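Local coordinates for conjugal transfer protein TRWB (Escherichia coli, PDB 1E9R) that probably couples the DNA-processing relaxosome to the type IV secretion channel in bacterial conjugation, as a hexameric P-loop ATPase resembling ring helicases, at residues K15-R19 with G20-V24; R122-Y125 with D126-R129; E145-S148 with Y149-L153; D216-P219 with E220-T223; E249-G252 with P253-P257. One frame throughout, in Å; residues are numbered along the deposited sequence.

Contact 1 of 5, residues K15-R19 with G20-V24; sequences KRFLR and GTRIV
Phe17 meets Gly20, Thr21 and Arg22 in a local contact of one ring with two backbone carbonyls and a side chain, round the corner where strand 16-18 gives way to the chain leading into strand 23-24. The ring reaches across the bend because CG stands anti to the backbone N (chi1 168°), which throws the phenyl group forward over the residues that follow. Two carbonyl oxygens meet its edge: Gly20 O lies in the ring plane 3.6 Å from Phe17 CZ, and Thr21 O is 3.5 Å from Phe17 CE2. The slightly positive C-H rim of an aromatic ring suits such oxygens, although neither approach is a hydrogen bond. The aliphatic part of Arg22 comes in obliquely, its CG 3.3 Å from Phe17 CZ; the two side chains cross at about a right angle. Gly20 permits the corner, with phi 104° and psi -149°, angles at which a CB would be jammed against Arg19 O. Arg19 points its CB away from the turn, and its bent chain carries the guanidinium to Glu364 and, on a neighbouring subunit, to Glu396 and the carbonyl of Arg390. Strand 16-18 is an outer strand of a three-stranded antiparallel sheet and pairs with strand 362-368, with classic beta bulges at Lys15-Arg16 and Leu18-Arg19; beyond the corner, the short, weakly bonded strand 23-24 lies at the edge of the large mixed sheet, parallel to strand 415-419.

Contact 2 of 5, residues R122-Y125 with D126-R129; sequences RNDY and DWQR
Asp126 OD2 accepts two backbone N-H groups, from Arg122 N at 2.7 Å and from Asn123 N at 2.7 Å. It offers its anti lone pair to Arg122 N, whereas Asn123 N comes from above the carboxylate plane. Arg232 adds a salt bridge to the same oxygen, and a water donates to it while accepting from Asn123 ND2. Asp126 OD1 takes Arg129 NH1 in a salt bridge of 3.0 Å, with the oxygen close to the guanidinium plane. Asp126 N closes the type I turn from Asn123 by bonding to Asn123 O at 3.0 Å, and helix 126-134 starts here. Tyr125 packs next: its ring has Asp126 OD1 over one face and runs side by side with Arg129, the ring and guanidinium planes 19° apart. Its hydroxyl bonds to Asp250 of a neighbouring subunit. Trp127 CD1 turns the indole edge to Asp124 O at 3.3 Å, while the side chain packs on helix 141-163 and on Phe117 and Ile121. An aspartate suits this place because its short carboxylate can bend back to the preceding amides and still reach an arginine one turn on. Its bonds join turn and helix, and so many donors would probably favour its charged form.

Contact 3 of 5, residues E145-S148 with Y149-L153; sequences EWAS and YGRLL
Tyr149 leans back along its helix onto Glu145, four residues earlier. Tyr149 CB lies 3.3 Å from Trp146 O, and CG, set anti to the carbonyl carbon (chi1 -64°), starts the ring off toward the preceding turn. There Tyr149 CD2 comes 3.5 Å from Glu145 O, which sits over one face of the ring, offset toward the rim. Farther out, CE2 and CZ meet the Glu145 side chain, with Tyr149 CZ 3.5 Å from Glu145 OE2. At the tip the hydroxyl donates to that oxygen, Tyr149 OH to Glu145 OE2 being 2.7 Å; the donor arrives on the anti side, little out of the carboxylate plane. Glu145 can reach this far because its chain is extended beyond CG, and the carboxylate stands at 59° to the ring.

All this takes place within the long alpha helix 141-163, where the amides of residues 149 to 152 each bond to the carbonyl four residues back, among them Gly150 N to Trp146 O at 2.8 Å. The spacing of one turn puts residues four apart on the same side, so a glutamate and a tyrosine can pair there. Phe212 of a neighbouring subunit meets the Tyr149 ring. On another side of the helix Arg151 runs extended from CG to NE, and its guanidinium ends with a face on the small CB of Ala147, which lies 3.5 Å from Arg151 NH2. The side chain also packs on helix 126-134, and its charged end is held by Glu144 and by the carbonyl of Val135.

Contact 4 of 5, residues D216-P219 with E220-T223; sequences DKLP and EHVT
Leu218 O accepts from two successive amides, His221 N at 2.7 Å and Val222 N at 3.1 Å. The first comes from above the carbonyl plane and the second nearly along the C=O axis, so one oxygen serves both an i+3 and an i+4 bond. Pro219 O repeats the pattern one residue later, taking Val222 N at 2.8 Å and Thr223 N at 3.2 Å. Val222 N is therefore shared between the two carbonyls. This doubling belongs to the first turn of the short helix 219-223, which follows helix 201-217 almost at once. Proline fits at such a start, since its nitrogen has no hydrogen to give and none is asked for in a first turn. A water bridges the junction, donating to Lys217 O and accepting from Glu220 N.

His221 holds CG anti to the carbonyl carbon (chi1 -73°), which lets the imidazole lie back toward Lys217. His221 CD2 meets Lys217 O at 3.2 Å, near the ring plane, and His221 CB rests 3.1 Å from Leu218 O. Beyond these the ring is buried against Leu258 and Ala261 of helix 252-269 and against Val134 of helix 126-134, while Leu218 and Val222 both lie on Phe173 of helix 169-178. The charged ends find partners in other parts of the chain: Lys217 NZ forms a salt bridge with Glu292, and Glu220 OE1 bonds to the hydroxyl of Tyr108. The change from one helix to the next thus rests chiefly on main-chain bonds and a water, with Leu218, Val222 and the imidazole of His221 packed on neighbouring helices.

Contact 5 of 5, residues E249-G252 with P253-P257; sequences EDMG and PALRP
Pro253 follows Gly252 directly at the start of helix 252-269. Proline suits a first turn, where its nitrogen, which carries no hydrogen, needs no hydrogen-bond partner. Ala254 comes next and offers a small CB, with Ala254 CB 3.9 Å from Met251 O, that fits beside the N-cap residue without crowding it. Leu255 N bonds to Met251 O at 3.1 Å, the first i+4 bond from the N-cap position, and makes a weak one to Gly252 O. The side chain points back toward the preceding loop, with Leu255 CB 3.4 Å from Met251 O. Leu255 CD1 then meets Met251 CE at 4.1 Å, the two apolar chains crossing at a slant; Met251 gets its methyl there through bends at chi2 and chi3. Arg256 N bonds weakly to Gly252 O at 2.8 Å, and its extended side chain carries NE away to the carbonyl of Ser290. Pro257 has no amide hydrogen, and the helix is kinked where its nitrogen makes no bond to the turn before. The loop leads from strand 243-247 of the central mixed sheet into helix 252-269, with Met251 and Leu255 lying on the loop residues Tyr108 and Pro107. Met251 also packs on Tyr125 of a neighbouring subunit, beside Asp250, which bonds to Ser272 of that subunit.

In the fold
Contact 1 stands apart, about 46 to 54 Å between centres from the other four and across the centre of the chain; it lies at the corner where the chain passes from one sheet edge to another, with carbonyls packed on a ring. The others cluster in one half. Contacts 2 and 3 touch through Gln128 and Arg151 on successive helices, and contacts 4 and 5 through Glu220 with Ala254 and Leu255. All five are partly buried. Side-chain charge dominates contact 2, a tyrosine-glutamate pair marks contact 3, and main-chain bonds at helix starts prevail in contacts 4 and 5. Contacts 1, 2, 3 and 5 reach neighbouring subunits, whereas contact 4 stays within its own chain.

Contact 1 of 5, residues K15-R19 with G20-V24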
# COMPACT_ATOMS: atom_id res chain seq x y z
N LYS B 15 39.61 20.06 -9.62
CA LYS B 15 40.54 20.15 -10.72
C LYS B 15 39.83 19.99 -12.05
O LYS B 15 39.87 20.88 -12.89
CB LYS B 15 41.62 19.07 -10.58
CG LYS B 15 42.97 19.39 -11.25
CD LYS B 15 43.95 18.22 -11.10
CE LYS B 15 45.40 18.62 -11.40
NZ LYS B 15 45.58 19.13 -12.79
N ARG B 16 39.14 18.85 -12.22
CA ARG B 16 38.46 18.56 -13.47
C ARG B 16 37.03 18.04 -13.37
O ARG B 16 36.73 17.16 -12.57
CB ARG B 16 39.28 17.54 -14.25
CG ARG B 16 38.58 16.93 -15.45
CD ARG B 16 39.52 15.96 -16.14
NE ARG B 16 40.70 16.69 -16.57
CZ ARG B 16 41.96 16.26 -16.52
NH1 ARG B 16 42.26 15.06 -16.05
NH2 ARG B 16 42.93 17.06 -16.96
N PHE B 17 36.16 18.59 -14.22
CA PHE B 17 34.77 18.18 -14.26
C PHE B 17 34.68 17.01 -15.23
O PHE B 17 35.18 17.10 -16.34
CB PHE B 17 33.89 19.34 -14.75
CG PHE B 17 32.49 18.94 -15.09
CD1 PHE B 17 32.19 18.38 -16.34
CD2 PHE B 17 31.46 19.07 -14.16
CE1 PHE B 17 30.89 17.96 -16.64
CE2 PHE B 17 30.17 18.65 -14.46
CZ PHE B 17 29.88 18.09 -15.71
N LEU B 18 34.04 15.92 -14.80
CA LEU B 18 33.92 14.74 -15.65
C LEU B 18 32.56 14.59 -16.31
O LEU B 18 32.45 14.58 -17.53
CB LEU B 18 34.23 13.48 -14.85
CG LEU B 18 35.70 13.31 -14.45
CD1 LEU B 18 35.87 12.14 -13.50
CD2 LEU B 18 36.49 13.10 -15.73
N ARG B 19 31.51 14.44 -15.51
CA ARG B 19 30.17 14.25 -16.06
C ARG B 19 29.07 14.70 -15.11
O ARG B 19 29.33 14.95 -13.93
CB ARG B 19 29.96 12.77 -16.42
CG ARG B 19 30.95 11.84 -15.73
CD ARG B 19 30.32 10.74 -14.90
NE ARG B 19 29.68 9.70 -15.68
CZ ARG B 19 29.64 8.41 -15.34
NH1 ARG B 19 30.22 7.97 -14.22
NH2 ARG B 19 29.00 7.54 -16.12
N GLY B 20 27.85 14.81 -15.62
CA GLY B 20 26.74 15.22 -14.78
C GLY B 20 26.28 16.65 -14.98
O GLY B 20 26.36 17.21 -16.08
N THR B 21 25.78 17.24 -13.90
CA THR B 21 25.27 18.61 -13.92
C THR B 21 26.37 19.65 -13.77
O THR B 21 27.20 19.58 -12.86
CB THR B 21 24.23 18.83 -12.79
OG1 THR B 21 23.06 18.07 -13.07
CG2 THR B 21 23.86 20.31 -12.67
N ARG B 22 26.36 20.63 -14.67
CA ARG B 22 27.35 21.70 -14.62
C ARG B 22 26.68 22.91 -14.01
O ARG B 22 25.56 23.24 -14.37
CB ARG B 22 27.82 22.04 -16.03
CG ARG B 22 28.57 20.92 -16.74
CD ARG B 22 28.77 21.26 -18.20
NE ARG B 22 27.50 21.33 -18.93
CZ ARG B 22 27.36 21.90 -20.12
NH1 ARG B 22 28.40 22.46 -20.73
NH2 ARG B 22 26.18 21.91 -20.72
N ILE B 23 27.35 23.56 -13.07
CA ILE B 23 26.77 24.77 -12.50
C ILE B 23 27.70 25.89 -12.94
O ILE B 23 28.92 25.77 -12.89
CB ILE B 23 26.64 24.71 -10.96
CG1 ILE B 23 25.97 26.00 -10.47
CG2 ILE B 23 27.99 24.47 -10.32
CD1 ILE B 23 25.61 26.00 -8.99
N VAL B 24 27.09 26.96 -13.41
CA VAL B 24 27.80 28.10 -13.94
C VAL B 24 27.30 29.35 -13.22
O VAL B 24 26.34 29.28 -12.45
CB VAL B 24 27.54 28.14 -15.48
CG1 VAL B 24 26.79 29.37 -15.90
CG2 VAL B 24 28.83 28.00 -16.21

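Contact 2 of 5, residues R122-Y125 with D126-R129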
# COMPACT_ATOMS: atom_id res chain seq x y z
N ARG B 122 -18.80 23.29 -31.43
CA ARG B 122 -18.78 23.49 -32.88
C ARG B 122 -19.32 22.21 -33.52
O ARG B 122 -20.27 22.25 -34.29
CB ARG B 122 -17.36 23.73 -33.40
CG ARG B 122 -16.62 24.91 -32.80
CD ARG B 122 -17.06 26.23 -33.35
NE ARG B 122 -16.20 27.31 -32.87
CZ ARG B 122 -14.96 27.53 -33.29
NH1 ARG B 122 -14.41 26.75 -34.21
NH2 ARG B 122 -14.26 28.56 -32.80
N ASN B 123 -18.70 21.08 -33.20
CA ASN B 123 -19.11 19.79 -33.74
C ASN B 123 -19.71 18.89 -32.67
O ASN B 123 -19.64 19.18 -31.48
CB ASN B 123 -17.91 19.10 -34.38
CG ASN B 123 -17.29 19.92 -35.46
OD1 ASN B 123 -17.86 20.09 -36.53
ND2 ASN B 123 -16.11 20.47 -35.20
N ASP B 124 -20.29 17.78 -33.11
CA ASP B 124 -20.91 16.85 -32.19
C ASP B 124 -19.95 16.30 -31.14
O ASP B 124 -20.33 16.09 -30.00
CB ASP B 124 -21.54 15.68 -32.95
CG ASP B 124 -22.31 14.73 -32.04
OD1 ASP B 124 -23.07 15.23 -31.17
OD2 ASP B 124 -22.17 13.50 -32.21
N TYR B 125 -18.69 16.09 -31.53
CA TYR B 125 -17.73 15.55 -30.58
C TYR B 125 -17.27 16.57 -29.52
O TYR B 125 -16.54 16.21 -28.59
CB TYR B 125 -16.52 14.97 -31.32
CG TYR B 125 -15.51 15.97 -31.84
CD1 TYR B 125 -14.48 16.46 -31.02
CD2 TYR B 125 -15.57 16.43 -33.17
CE1 TYR B 125 -13.53 17.39 -31.50
CE2 TYR B 125 -14.63 17.36 -33.66
CZ TYR B 125 -13.61 17.83 -32.83
OH TYR B 125 -12.70 18.75 -33.32
N ASP B 126 -17.71 17.82 -29.65
CA ASP B 126 -17.33 18.84 -28.68
C ASP B 126 -18.10 18.74 -27.38
O ASP B 126 -17.69 19.32 -26.38
CB ASP B 126 -17.52 20.25 -29.24
CG ASP B 126 -16.53 20.57 -30.32
OD1 ASP B 126 -15.41 20.03 -30.27
OD2 ASP B 126 -16.86 21.38 -31.21
N TRP B 127 -19.21 18.02 -27.39
CA TRP B 127 -19.99 17.89 -26.17
C TRP B 127 -19.21 17.13 -25.10
O TRP B 127 -19.13 17.59 -23.95
CB TRP B 127 -21.33 17.19 -26.43
CG TRP B 127 -22.29 18.03 -27.23
CD1 TRP B 127 -22.66 17.84 -28.52
CD2 TRP B 127 -22.97 19.21 -26.79
NE1 TRP B 127 -23.54 18.82 -28.92
CE2 TRP B 127 -23.75 19.68 -27.87
CE3 TRP B 127 -23.01 19.92 -25.58
CZ2 TRP B 127 -24.55 20.82 -27.78
CZ3 TRP B 127 -23.81 21.06 -25.49
CH2 TRP B 127 -24.56 21.49 -26.59
N GLN B 128 -18.63 15.99 -25.46
CA GLN B 128 -17.85 15.22 -24.49
C GLN B 128 -16.55 15.96 -24.18
O GLN B 128 -16.07 16.01 -23.05
CB GLN B 128 -17.54 13.82 -25.02
CG GLN B 128 -16.53 13.04 -24.16
CD GLN B 128 -16.87 12.95 -22.63
OE1 GLN B 128 -17.86 13.53 -22.15
NE2 GLN B 128 -16.04 12.22 -21.89
N ARG B 129 -16.00 16.55 -25.23
CA ARG B 129 -14.77 17.30 -25.14
C ARG B 129 -14.82 18.37 -24.05
O ARG B 129 -13.91 18.49 -23.23
CB ARG B 129 -14.53 17.93 -26.51
CG ARG B 129 -13.16 18.46 -26.73
CD ARG B 129 -13.03 18.93 -28.16
NE ARG B 129 -11.79 19.65 -28.34
CZ ARG B 129 -11.54 20.48 -29.35
NH1 ARG B 129 -12.47 20.70 -30.28
NH2 ARG B 129 -10.37 21.11 -29.41
O HOH W 1 -14.72 21.09 -33.01
O HOH W 2 -19.59 14.39 -27.55

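Contact 3 of 5, residues E145-S148 with Y149-L153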
# COMPACT_ATOMS: atom_id res chain seq x y z
N GLU B 145 -15.49 7.61 -11.59
CA GLU B 145 -16.62 6.84 -12.10
C GLU B 145 -17.86 7.73 -12.03
O GLU B 145 -18.62 7.84 -12.99
CB GLU B 145 -16.83 5.57 -11.27
CG GLU B 145 -17.96 4.67 -11.78
CD GLU B 145 -18.48 3.68 -10.73
OE1 GLU B 145 -17.90 3.63 -9.62
OE2 GLU B 145 -19.47 2.95 -11.02
N TRP B 146 -18.04 8.41 -10.90
CA TRP B 146 -19.18 9.29 -10.73
C TRP B 146 -19.15 10.44 -11.72
O TRP B 146 -20.17 10.76 -12.33
CB TRP B 146 -19.23 9.87 -9.32
CG TRP B 146 -19.22 8.85 -8.26
CD1 TRP B 146 -19.69 7.57 -8.33
CD2 TRP B 146 -18.73 9.02 -6.93
NE1 TRP B 146 -19.53 6.94 -7.13
CE2 TRP B 146 -18.94 7.80 -6.25
CE3 TRP B 146 -18.14 10.09 -6.24
CZ2 TRP B 146 -18.58 7.62 -4.91
CZ3 TRP B 146 -17.78 9.91 -4.91
CH2 TRP B 146 -18.00 8.69 -4.26
N ALA B 147 -17.98 11.06 -11.85
CA ALA B 147 -17.81 12.19 -12.77
C ALA B 147 -18.22 11.71 -14.15
O ALA B 147 -18.81 12.45 -14.93
CB ALA B 147 -16.36 12.67 -12.77
N SER B 148 -17.90 10.46 -14.44
CA SER B 148 -18.22 9.86 -15.72
C SER B 148 -19.72 9.89 -15.95
O SER B 148 -20.18 10.25 -17.04
CB SER B 148 -17.71 8.42 -15.73
OG SER B 148 -18.20 7.72 -16.86
N TYR B 149 -20.49 9.51 -14.94
CA TYR B 149 -21.95 9.51 -15.02
C TYR B 149 -22.40 10.96 -15.15
O TYR B 149 -23.37 11.25 -15.86
CB TYR B 149 -22.55 8.89 -13.76
CG TYR B 149 -22.21 7.43 -13.55
CD1 TYR B 149 -22.20 6.54 -14.62
CD2 TYR B 149 -21.91 6.94 -12.28
CE1 TYR B 149 -21.89 5.19 -14.43
CE2 TYR B 149 -21.60 5.59 -12.09
CZ TYR B 149 -21.59 4.72 -13.17
OH TYR B 149 -21.27 3.39 -12.98
N GLY B 150 -21.69 11.85 -14.46
CA GLY B 150 -22.01 13.27 -14.52
C GLY B 150 -21.84 13.88 -15.91
O GLY B 150 -22.66 14.69 -16.34
N ARG B 151 -20.78 13.48 -16.62
CA ARG B 151 -20.53 13.99 -17.96
C ARG B 151 -21.59 13.45 -18.89
O ARG B 151 -22.01 14.15 -19.81
CB ARG B 151 -19.14 13.57 -18.44
CG ARG B 151 -18.05 14.00 -17.48
CD ARG B 151 -16.67 14.12 -18.10
NE ARG B 151 -15.68 14.32 -17.04
CZ ARG B 151 -15.06 13.32 -16.42
NH1 ARG B 151 -15.32 12.07 -16.77
NH2 ARG B 151 -14.22 13.57 -15.42
N LEU B 152 -22.02 12.21 -18.65
CA LEU B 152 -23.07 11.58 -19.46
C LEU B 152 -24.36 12.40 -19.28
O LEU B 152 -24.99 12.79 -20.26
CB LEU B 152 -23.33 10.14 -19.01
CG LEU B 152 -24.59 9.54 -19.65
CD1 LEU B 152 -24.40 9.39 -21.15
CD2 LEU B 152 -24.90 8.20 -19.02
N LEU B 153 -24.74 12.64 -18.03
CA LEU B 153 -25.93 13.41 -17.74
C LEU B 153 -25.78 14.83 -18.29
O LEU B 153 -26.72 15.40 -18.84
CB LEU B 153 -26.19 13.46 -16.24
CG LEU B 153 -27.37 14.32 -15.78
CD1 LEU B 153 -28.63 13.88 -16.48
CD2 LEU B 153 -27.55 14.20 -14.28

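Contact 4 of 5, residues D216-P219 with E220-T223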
# COMPACT_ATOMS: atom_id res chain seq x y z
N ASP B 216 -22.15 19.94 -7.68
CA ASP B 216 -20.90 20.52 -7.19
C ASP B 216 -20.19 21.36 -8.23
O ASP B 216 -19.61 22.38 -7.91
CB ASP B 216 -19.93 19.42 -6.72
CG ASP B 216 -20.42 18.68 -5.48
OD1 ASP B 216 -21.02 19.33 -4.60
OD2 ASP B 216 -20.18 17.46 -5.38
N LYS B 217 -20.25 20.92 -9.48
CA LYS B 217 -19.55 21.63 -10.55
C LYS B 217 -20.26 22.81 -11.21
O LYS B 217 -19.64 23.84 -11.45
CB LYS B 217 -19.14 20.63 -11.65
CG LYS B 217 -18.38 19.42 -11.14
CD LYS B 217 -17.18 19.82 -10.32
CE LYS B 217 -16.61 18.61 -9.60
NZ LYS B 217 -15.56 19.02 -8.61
N LEU B 218 -21.55 22.66 -11.48
CA LEU B 218 -22.30 23.69 -12.17
C LEU B 218 -22.62 25.04 -11.54
O LEU B 218 -22.64 26.05 -12.24
CB LEU B 218 -23.60 23.09 -12.69
CG LEU B 218 -23.40 21.99 -13.73
CD1 LEU B 218 -24.75 21.45 -14.20
CD2 LEU B 218 -22.63 22.56 -14.90
N PRO B 219 -22.86 25.09 -10.22
CA PRO B 219 -23.18 26.37 -9.56
C PRO B 219 -22.61 27.67 -10.17
O PRO B 219 -23.36 28.49 -10.71
CB PRO B 219 -22.73 26.13 -8.13
CG PRO B 219 -23.13 24.68 -7.93
CD PRO B 219 -22.65 24.03 -9.22
N GLU B 220 -21.29 27.87 -10.09
CA GLU B 220 -20.66 29.07 -10.63
C GLU B 220 -20.86 29.27 -12.13
O GLU B 220 -20.77 30.39 -12.64
CB GLU B 220 -19.17 29.07 -10.31
CG GLU B 220 -18.87 29.12 -8.82
CD GLU B 220 -19.59 30.27 -8.11
OE1 GLU B 220 -19.60 31.40 -8.65
OE2 GLU B 220 -20.12 30.04 -7.00
N HIS B 221 -21.13 28.19 -12.85
CA HIS B 221 -21.36 28.28 -14.29
C HIS B 221 -22.72 28.91 -14.50
O HIS B 221 -22.97 29.59 -15.50
CB HIS B 221 -21.38 26.88 -14.91
CG HIS B 221 -20.03 26.23 -15.01
ND1 HIS B 221 -19.28 26.25 -16.16
CD2 HIS B 221 -19.31 25.54 -14.09
CE1 HIS B 221 -18.15 25.59 -15.95
NE2 HIS B 221 -18.14 25.15 -14.71
N VAL B 222 -23.61 28.68 -13.54
CA VAL B 222 -24.97 29.19 -13.62
C VAL B 222 -25.01 30.67 -13.33
O VAL B 222 -25.65 31.44 -14.04
CB VAL B 222 -25.91 28.45 -12.62
CG1 VAL B 222 -27.32 29.01 -12.73
CG2 VAL B 222 -25.91 26.95 -12.89
N THR B 223 -24.31 31.07 -12.27
CA THR B 223 -24.26 32.46 -11.85
C THR B 223 -23.33 33.32 -12.72
O THR B 223 -23.31 34.54 -12.59
CB THR B 223 -23.82 32.56 -10.39
OG1 THR B 223 -22.47 32.09 -10.26
CG2 THR B 223 -24.73 31.71 -9.51
O HOH W 3 -19.16 25.67 -9.57

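Contact 5 of 5, residues E249-G252 with P253-P257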
# COMPACT_ATOMS: atom_id res chain seq x y z
N GLU B 249 -9.33 35.98 -3.86
CA GLU B 249 -8.98 34.76 -3.15
C GLU B 249 -9.88 34.22 -2.05
O GLU B 249 -9.80 33.03 -1.74
CB GLU B 249 -7.54 34.84 -2.63
CG GLU B 249 -7.22 36.01 -1.73
CD GLU B 249 -5.74 36.01 -1.36
OE1 GLU B 249 -4.99 35.14 -1.88
OE2 GLU B 249 -5.33 36.88 -0.56
N ASP B 250 -10.73 35.05 -1.44
CA ASP B 250 -11.60 34.50 -0.42
C ASP B 250 -12.66 33.62 -1.09
O ASP B 250 -13.44 32.95 -0.43
CB ASP B 250 -12.27 35.62 0.40
CG ASP B 250 -13.06 36.59 -0.45
OD1 ASP B 250 -12.92 36.58 -1.69
OD2 ASP B 250 -13.83 37.38 0.14
N MET B 251 -12.65 33.62 -2.42
CA MET B 251 -13.60 32.83 -3.21
C MET B 251 -12.92 31.81 -4.11
O MET B 251 -13.51 31.34 -5.08
CB MET B 251 -14.43 33.74 -4.11
CG MET B 251 -15.21 34.79 -3.38
SD MET B 251 -16.78 34.95 -4.21
CE MET B 251 -16.23 35.50 -5.81
N GLY B 252 -11.67 31.48 -3.79
CA GLY B 252 -10.95 30.51 -4.59
C GLY B 252 -11.61 29.15 -4.61
O GLY B 252 -11.93 28.63 -5.67
N PRO B 253 -11.85 28.56 -3.44
CA PRO B 253 -12.48 27.25 -3.39
C PRO B 253 -13.77 27.15 -4.19
O PRO B 253 -13.98 26.19 -4.92
CB PRO B 253 -12.71 27.03 -1.89
CG PRO B 253 -12.79 28.43 -1.35
CD PRO B 253 -11.68 29.12 -2.09
N ALA B 254 -14.64 28.14 -4.04
CA ALA B 254 -15.90 28.13 -4.76
C ALA B 254 -15.71 28.20 -6.27
O ALA B 254 -16.49 27.62 -7.04
CB ALA B 254 -16.76 29.30 -4.29
N LEU B 255 -14.67 28.91 -6.70
CA LEU B 255 -14.40 29.09 -8.12
C LEU B 255 -13.50 28.04 -8.74
O LEU B 255 -13.34 27.99 -9.95
CB LEU B 255 -13.82 30.48 -8.37
CG LEU B 255 -14.82 31.64 -8.27
CD1 LEU B 255 -14.11 32.97 -8.29
CD2 LEU B 255 -15.81 31.53 -9.42
N ARG B 256 -12.90 27.19 -7.91
CA ARG B 256 -11.99 26.15 -8.38
C ARG B 256 -12.50 25.39 -9.63
O ARG B 256 -11.79 25.28 -10.63
CB ARG B 256 -11.70 25.17 -7.24
CG ARG B 256 -10.53 24.26 -7.47
CD ARG B 256 -10.25 23.46 -6.23
NE ARG B 256 -9.03 22.67 -6.35
CZ ARG B 256 -8.98 21.33 -6.37
NH1 ARG B 256 -10.10 20.62 -6.28
NH2 ARG B 256 -7.81 20.71 -6.47
N PRO B 257 -13.73 24.85 -9.58
CA PRO B 257 -14.18 24.13 -10.79
C PRO B 257 -14.37 24.98 -12.06
O PRO B 257 -14.10 24.51 -13.17
CB PRO B 257 -15.47 23.45 -10.33
CG PRO B 257 -15.91 24.24 -9.17
CD PRO B 257 -14.64 24.59 -8.46